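Local coordinates for subclass B3 metallo-beta-lactamase (PDB 7LUU), which probably hydrolyses beta-lactam antibiotics at a site of two zinc ions, one of them bound by a glutamic acid unusual for its subclass, at residues S208-E213 against C217-F222; A223-P228 against P268-A273. All blocks are in the same frame, centred on the assembly; numbering follows the deposited sequence. Where two conformers were deposited one is given.

Contact 1 of 2, residues S208-E213 against C217-F222; sequences SWNACE and CKAIVF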
ATOM      1  N   SER A 208      -7.308  -7.509   1.912  1.00 13.78           N
ATOM      2  CA  SER A 208      -7.668  -8.188   3.142  1.00 14.60           C
ATOM      3  C   SER A 208      -7.549  -9.697   2.989  1.00 17.05           C
ATOM      4  O   SER A 208      -7.754 -10.266   1.904  1.00 17.54           O
ATOM      5  CB  SER A 208      -9.119  -7.818   3.574  1.00 14.61           C
ATOM      6  OG  SER A 208     -10.058  -8.327   2.594  1.00 17.53           O
ATOM      7  N   TRP A 209      -7.248 -10.351   4.112  1.00 14.26           N
ATOM      8  CA  TRP A 209      -7.171 -11.789   4.079  1.00 14.95           C
ATOM      9  C   TRP A 209      -7.179 -12.316   5.503  1.00 15.54           C
ATOM     10  O   TRP A 209      -6.916 -11.589   6.459  1.00 16.69           O
ATOM     11  CB  TRP A 209      -5.871 -12.218   3.346  1.00 15.15           C
ATOM     12  CG  TRP A 209      -4.588 -11.929   4.149  1.00 14.94           C
ATOM     13  CD1 TRP A 209      -3.859 -12.783   4.950  1.00 15.88           C
ATOM     14  CD2 TRP A 209      -3.914 -10.649   4.212  1.00 13.74           C
ATOM     15  NE1 TRP A 209      -2.758 -12.120   5.489  1.00 15.14           N
ATOM     16  CE2 TRP A 209      -2.749 -10.828   5.022  1.00 13.84           C
ATOM     17  CE3 TRP A 209      -4.147  -9.424   3.616  1.00 13.27           C
ATOM     18  CZ2 TRP A 209      -1.865  -9.771   5.334  1.00 15.44           C
ATOM     19  CZ3 TRP A 209      -3.224  -8.331   3.900  1.00 12.73           C
ATOM     20  CH2 TRP A 209      -2.110  -8.548   4.764  1.00 14.19           C
ATOM     21  N   ASN A 210      -7.439 -13.620   5.636  1.00 16.26           N
ATOM     22  CA  ASN A 210      -7.378 -14.317   6.930  1.00 16.94           C
ATOM     23  C   ASN A 210      -6.003 -14.948   7.147  1.00 19.42           C
ATOM     24  O   ASN A 210      -5.413 -15.523   6.220  1.00 18.47           O
ATOM     25  CB  ASN A 210      -8.428 -15.427   6.961  1.00 20.16           C
ATOM     26  CG  ASN A 210      -9.792 -14.954   7.454  1.00 27.25           C
ATOM     27  OD1 ASN A 210      -9.948 -13.795   7.853  1.00 25.41           O
ATOM     28  ND2 ASN A 210     -10.792 -15.869   7.447  1.00 24.36           N
ATOM     29  N   ALA A 211      -5.502 -14.820   8.382  1.00 17.10           N
ATOM     30  CA  ALA A 211      -4.301 -15.501   8.844  1.00 18.50           C
ATOM     31  C   ALA A 211      -4.703 -16.359  10.020  1.00 18.48           C
ATOM     32  O   ALA A 211      -5.498 -15.920  10.862  1.00 20.24           O
ATOM     33  CB  ALA A 211      -3.196 -14.492   9.239  1.00 19.10           C
ATOM     34  N   CYS A 212      -4.228 -17.611  10.037  1.00 19.67           N
ATOM     35  CA  CYS A 212      -4.699 -18.545  11.042  1.00 20.41           C
ATOM     36  C   CYS A 212      -3.541 -19.139  11.819  1.00 20.96           C
ATOM     37  O   CYS A 212      -2.465 -19.334  11.273  1.00 24.42           O
ATOM     38  CB  CYS A 212      -5.512 -19.702  10.407  1.00 21.85           C
ATOM     39  SG  CYS A 212      -6.924 -19.048   9.433  1.00 28.64           S
ATOM     40  N   GLU A 213      -3.809 -19.445  13.095  1.00 27.86           N
ATOM     41  CA  GLU A 213      -2.904 -20.227  13.949  1.00 27.49           C
ATOM     42  C   GLU A 213      -3.760 -21.322  14.534  1.00 26.82           C
ATOM     43  O   GLU A 213      -4.639 -21.022  15.350  1.00 29.90           O
ATOM     44  CB  GLU A 213      -2.279 -19.371  15.047  1.00 26.05           C
ATOM     45  CG  GLU A 213      -1.238 -18.354  14.449  1.00 25.75           C
ATOM     46  CD  GLU A 213      -0.565 -17.448  15.464  1.00 35.03           C
ATOM     47  OE1 GLU A 213      -0.771 -17.676  16.699  1.00 34.61           O
ATOM     48  OE2 GLU A 213       0.179 -16.506  15.068  1.00 30.71           O
ATOM     49  N   CYS A 217      -8.461 -17.798  13.559  1.00 22.64           N
ATOM     50  CA  CYS A 217      -8.123 -16.983  12.410  1.00 21.22           C
ATOM     51  C   CYS A 217      -8.401 -15.530  12.737  1.00 23.24           C
ATOM     52  O   CYS A 217      -9.303 -15.211  13.514  1.00 24.86           O
ATOM     53  CB  CYS A 217      -8.907 -17.307  11.161  1.00 32.99           C
ATOM     54  SG  CYS A 217      -8.660 -19.093  10.629  1.00 36.29           S
ATOM     55  N   LYS A 218      -7.595 -14.661  12.141  1.00 21.10           N
ATOM     56  CA  LYS A 218      -7.791 -13.216  12.285  1.00 19.40           C
ATOM     57  C   LYS A 218      -7.878 -12.606  10.905  1.00 19.87           C
ATOM     58  O   LYS A 218      -7.099 -12.965  10.013  1.00 20.09           O
ATOM     59  CB  LYS A 218      -6.662 -12.512  13.005  1.00 20.67           C
ATOM     60  CG  LYS A 218      -6.609 -12.883  14.493  1.00 22.31           C
ATOM     61  CD  LYS A 218      -5.508 -11.989  15.166  1.00 23.63           C
ATOM     62  CE  LYS A 218      -5.192 -12.391  16.596  1.00 33.41           C
ATOM     63  NZ  LYS A 218      -6.373 -11.931  17.389  1.00 39.50           N
ATOM     64  N   ALA A 219      -8.784 -11.670  10.748  1.00 17.49           N
ATOM     65  CA  ALA A 219      -8.949 -10.926   9.515  1.00 16.61           C
ATOM     66  C   ALA A 219      -7.971  -9.759   9.476  1.00 19.53           C
ATOM     67  O   ALA A 219      -8.064  -8.842  10.320  1.00 17.48           O
ATOM     68  CB  ALA A 219     -10.372 -10.391   9.446  1.00 20.04           C
ATOM     69  N   ILE A 220      -7.004  -9.799   8.545  1.00 15.02           N
ATOM     70  CA  ILE A 220      -5.994  -8.744   8.452  1.00 14.31           C
ATOM     71  C   ILE A 220      -6.382  -7.813   7.299  1.00 15.41           C
ATOM     72  O   ILE A 220      -6.800  -8.254   6.204  1.00 14.67           O
ATOM     73  CB  ILE A 220      -4.594  -9.344   8.193  1.00 15.57           C
ATOM     74  CG1 ILE A 220      -4.242 -10.311   9.365  1.00 18.12           C
ATOM     75  CG2 ILE A 220      -3.577  -8.251   8.100  1.00 16.25           C
ATOM     76  CD1 ILE A 220      -2.786 -10.913   9.156  1.00 20.80           C
ATOM     77  N   VAL A 221      -6.186  -6.509   7.508  1.00 13.27           N
ATOM     78  CA  VAL A 221      -6.398  -5.523   6.469  1.00 12.73           C
ATOM     79  C   VAL A 221      -5.093  -4.763   6.284  1.00 13.49           C
ATOM     80  O   VAL A 221      -4.602  -4.172   7.246  1.00 14.61           O
ATOM     81  CB  VAL A 221      -7.497  -4.532   6.886  1.00 14.04           C
ATOM     82  CG1 VAL A 221      -7.655  -3.403   5.832  1.00 13.56           C
ATOM     83  CG2 VAL A 221      -8.816  -5.315   6.989  1.00 14.84           C
ATOM     84  N   PHE A 222      -4.587  -4.697   5.032  1.00 12.80           N
ATOM     85  CA  PHE A 222      -3.453  -3.834   4.707  1.00 11.85           C
ATOM     86  C   PHE A 222      -4.059  -2.665   3.973  1.00 11.85           C
ATOM     87  O   PHE A 222      -4.480  -2.811   2.805  1.00 13.84           O
ATOM     88  CB  PHE A 222      -2.430  -4.599   3.858  1.00 11.69           C
ATOM     89  CG  PHE A 222      -1.096  -3.839   3.676  1.00 11.64           C
ATOM     90  CD1 PHE A 222      -1.084  -2.615   3.038  1.00 12.44           C
ATOM     91  CD2 PHE A 222       0.110  -4.341   4.222  1.00 12.50           C
ATOM     92  CE1 PHE A 222       0.098  -1.948   2.829  1.00 11.66           C
ATOM     93  CE2 PHE A 222       1.310  -3.679   3.999  1.00 14.43           C
ATOM     94  CZ  PHE A 222       1.313  -2.477   3.317  1.00 13.85           C
TER

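Contact 2 of 2, residues A223-P228 against P268-A273; sequences ASSLNP and PDNAGA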
ATOM      1  N   ALA A 223      -4.187  -1.530   4.680  1.00 12.96           N
ATOM      2  CA  ALA A 223      -4.956  -0.365   4.183  1.00 12.25           C
ATOM      3  C   ALA A 223      -4.071   0.554   3.382  1.00 12.76           C
ATOM      4  O   ALA A 223      -2.952   0.868   3.797  1.00 13.94           O
ATOM      5  CB  ALA A 223      -5.544   0.427   5.381  1.00 15.12           C
ATOM      6  N   SER A 224      -4.546   0.953   2.190  1.00 13.65           N
ATOM      7  CA  SER A 224      -3.870   2.044   1.504  1.00 13.68           C
ATOM      8  C   SER A 224      -3.993   3.321   2.309  1.00 12.11           C
ATOM      9  O   SER A 224      -4.885   3.466   3.170  1.00 15.73           O
ATOM     10  CB  SER A 224      -4.472   2.305   0.118  1.00 13.71           C
ATOM     11  OG  SER A 224      -5.779   2.927   0.284  1.00 15.89           O
ATOM     12  N   SER A 225      -3.012   4.208   2.101  1.00 12.54           N
ATOM     13  CA  SER A 225      -3.183   5.568   2.600  1.00 12.98           C
ATOM     14  C   SER A 225      -4.540   6.113   2.213  1.00 14.04           C
ATOM     15  O   SER A 225      -4.984   5.959   1.079  1.00 15.92           O
ATOM     16  CB  SER A 225      -2.092   6.449   2.041  1.00 12.38           C
ATOM     17  OG  SER A 225      -2.292   7.804   2.498  1.00 16.56           O
ATOM     18  N   LEU A 226      -5.182   6.803   3.175  1.00 12.35           N
ATOM     19  CA  LEU A 226      -6.350   7.641   2.936  1.00 13.22           C
ATOM     20  C   LEU A 226      -6.019   9.104   3.224  1.00 13.06           C
ATOM     21  O   LEU A 226      -6.901   9.863   3.614  1.00 16.15           O
ATOM     22  CB  LEU A 226      -7.528   7.166   3.808  1.00 13.91           C
ATOM     23  CG  LEU A 226      -8.065   5.737   3.514  1.00 16.41           C
ATOM     24  CD1 LEU A 226      -9.165   5.328   4.537  1.00 16.02           C
ATOM     25  CD2 LEU A 226      -8.601   5.598   2.067  1.00 19.07           C
ATOM     26  N   ASN A 227      -4.762   9.544   3.037  0.71 13.59           N
ATOM     27  CA  ASN A 227      -4.433  10.918   3.467  0.71 13.26           C
ATOM     28  C   ASN A 227      -4.777  11.892   2.350  0.71 15.50           C
ATOM     29  O   ASN A 227      -4.301  11.725   1.220  0.71 17.54           O
ATOM     30  CB  ASN A 227      -2.969  11.028   3.811  0.71 18.56           C
ATOM     31  CG  ASN A 227      -2.643  10.203   4.980  0.71 17.62           C
ATOM     32  OD1 ASN A 227      -3.473  10.060   5.898  0.71 21.56           O
ATOM     33  ND2 ASN A 227      -1.448   9.632   4.978  0.71 18.35           N
ATOM     34  N   PRO A 228      -5.585  12.881   2.605  1.00 16.52           N
ATOM     35  CA  PRO A 228      -5.915  13.846   1.557  1.00 18.04           C
ATOM     36  C   PRO A 228      -4.795  14.870   1.430  1.00 21.03           C
ATOM     37  O   PRO A 228      -4.854  15.946   2.025  1.00 29.59           O
ATOM     38  CB  PRO A 228      -7.249  14.470   2.029  1.00 19.84           C
ATOM     39  CG  PRO A 228      -7.202  14.338   3.536  1.00 19.52           C
ATOM     40  CD  PRO A 228      -6.306  13.080   3.876  1.00 17.38           C
ATOM     41  N   PRO A 268       2.700   3.382   8.715  1.00 14.10           N
ATOM     42  CA  PRO A 268       2.167   2.788   9.954  1.00 16.77           C
ATOM     43  C   PRO A 268       1.816   3.848  11.003  1.00 15.88           C
ATOM     44  O   PRO A 268       0.855   3.644  11.754  1.00 17.66           O
ATOM     45  CB  PRO A 268       3.278   1.848  10.412  1.00 19.21           C
ATOM     46  CG  PRO A 268       4.492   2.260   9.629  1.00 18.01           C
ATOM     47  CD  PRO A 268       4.050   2.906   8.349  1.00 14.74           C
ATOM     48  N   ASP A 269       2.433   5.009  10.951  1.00 16.51           N
ATOM     49  CA  ASP A 269       2.092   6.047  11.944  1.00 17.00           C
ATOM     50  C   ASP A 269       0.671   6.582  11.781  1.00 22.56           C
ATOM     51  O   ASP A 269       0.080   7.108  12.751  1.00 22.11           O
ATOM     52  CB  ASP A 269       3.091   7.182  11.856  1.00 26.76           C
ATOM     53  CG  ASP A 269       3.409   7.607  10.393  1.00 41.79           C
ATOM     54  OD1 ASP A 269       3.980   6.786   9.549  1.00 35.30           O
ATOM     55  OD2 ASP A 269       3.111   8.810  10.124  1.00 46.80           O
ATOM     56  N   ASN A 270       0.067   6.415  10.603  1.00 20.54           N
ATOM     57  CA  ASN A 270      -1.332   6.814  10.442  1.00 18.79           C
ATOM     58  C   ASN A 270      -2.264   6.002  11.318  1.00 22.68           C
ATOM     59  O   ASN A 270      -3.379   6.459  11.627  1.00 26.95           O
ATOM     60  CB  ASN A 270      -1.816   6.620   8.979  1.00 16.73           C
ATOM     61  CG  ASN A 270      -1.113   7.523   7.972  1.00 21.17           C
ATOM     62  OD1 ASN A 270      -1.368   7.397   6.757  1.00 19.41           O
ATOM     63  ND2 ASN A 270      -0.238   8.417   8.450  1.00 22.78           N
ATOM     64  N   ALA A 271      -1.918   4.759  11.616  1.00 20.25           N
ATOM     65  CA  ALA A 271      -2.749   3.936  12.470  1.00 23.84           C
ATOM     66  C   ALA A 271      -2.295   4.010  13.927  1.00 25.30           C
ATOM     67  O   ALA A 271      -2.922   3.387  14.800  1.00 29.75           O
ATOM     68  CB  ALA A 271      -2.738   2.498  12.021  1.00 21.60           C
ATOM     69  N   GLY A 272      -1.224   4.715  14.208  1.00 22.96           N
ATOM     70  CA  GLY A 272      -0.895   4.806  15.610  1.00 22.25           C
ATOM     71  C   GLY A 272       0.484   4.302  15.956  1.00 22.43           C
ATOM     72  O   GLY A 272       1.346   4.196  15.103  1.00 21.69           O
ATOM     73  N   ALA A 273       0.689   4.078  17.234  1.00 18.71           N
ATOM     74  CA  ALA A 273       2.001   3.659  17.729  1.00 18.88           C
ATOM     75  C   ALA A 273       2.248   2.209  17.336  1.00 20.63           C
ATOM     76  O   ALA A 273       1.359   1.368  17.435  1.00 27.59           O
ATOM     77  CB  ALA A 273       2.007   3.777  19.252  1.00 18.59           C
TER

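Contact 1 of 2, residues S208-E213 against C217-F222
Ile220 lays its CG2 methyl over one face of the Trp209 indole, 3.9 Å from the centroid of the six-membered ring and 25° off its normal, a CH-pi contact. With chi1 71°, Trp209 CG sits between its backbone N and carbonyl carbon, which carries the ring across to the neighbouring strand. The other branch of Ile220 runs toward the hairpin end, where CD1 fits between Ala211 CB, at 3.6 Å, and the NE1 side of the indole. Alanine suits its place because its single methyl meets CD1 at contact distance and does not cover the indole. At the rim of the indole, near its plane, Phe222 CB meets CZ3, while the phenyl ring goes on toward Ala79 and Ile264. Trp209 NE1 is hydrogen-bonded to Ser68 OG, so the buried indole does not lack a polar partner.

The two strands form an antiparallel beta hairpin in the second sheet of the alpha-beta/beta-alpha fold of metallo-beta-lactamases, and the face of Trp209, Ala211 and Ile220, which also carries Lys218 at its border, turns toward strands 62-65 and 79-82 of the first. Trp209 with Ile220 and Ala211 with Lys218 are hydrogen-bonded pairs; Ile220 N reaches Trp209 O at 2.8 Å.

On the other face, relief is lower. Asn210 OD1 rests 3.5 Å from Ala219 CA, where the small alanine gives the amide little to climb over. Beyond it, Cys212 and Cys217, a non-hydrogen-bonded pair with CA atoms only 4.0 Å apart, close a disulfide (chi3 103°) across the strands near the turn.

Contact 2 of 2, residues A223-P228 against P268-A273
Asn227 and Asn270 approach from opposite directions and meet through their amides, whose planes stand 73° apart. In the conformer described here, one of two for Asn227, ND2 gives a hydrogen bond to Asn270 OD1 at 2.9 Å, with an N-H...O angle of 150°. The donor comes well to one side of the acceptor's C=O direction and is tilted from the carbonyl plane. In both residues CG lies beside the backbone N, anti to the carbonyl carbon; the backbones stay well apart, and the two short side chains bridge the distance. Asparagine suits position 270 because its amide oxygen can accept from Asn227 ND2 across it.

Beside the donor, Ser225 and Asn227 form an ST turn: Ser225 OG accepts from Asn227 N at 3.1 Å, a short hydroxyl folding back on the chain. A glycerol, probably from the crystallisation liquor, also bonds Asn227 ND2 and Ser225 OG. The same loop borders the zinc site, since Ser225 packs on the zinc ligands Glu122 and His200, and Asn227 O accepts from His200 ND1, a second-shell bond that would orient this ligand.

Asparagine suits position 227 because its amide both gives and accepts: OD1 takes a hydrogen bond from Arg289 of helix 282-300. That positive neighbour would probably polarise the amide and make ND2 a better donor. In this conformer one hydrogen bond, with little buried surface behind it, joins the two loops.

Overall arrangement
The two contacts follow one another along the chain, neither nested nor crossed. Contact 1 closes first and locally, with three residues between its segments, as strand 205-213 turns back into strand 216-223. The chain passes directly from Phe222 to Ala223, the last residue of the strand, and leaves the sheet after it. Helix 242-257 and strand 262-265 intervene before 268-273 returns to 223-228, closing a longer loop of 39 residues. Strand 262-265 runs parallel beside 216-223, so both partners of contact 2 emerge from neighbouring strands at the same end of the sheet. The centres lie about 18 Å apart: contact 1 ties the hairpin's outer part together, contact 2 joins two loops beside the zinc ions.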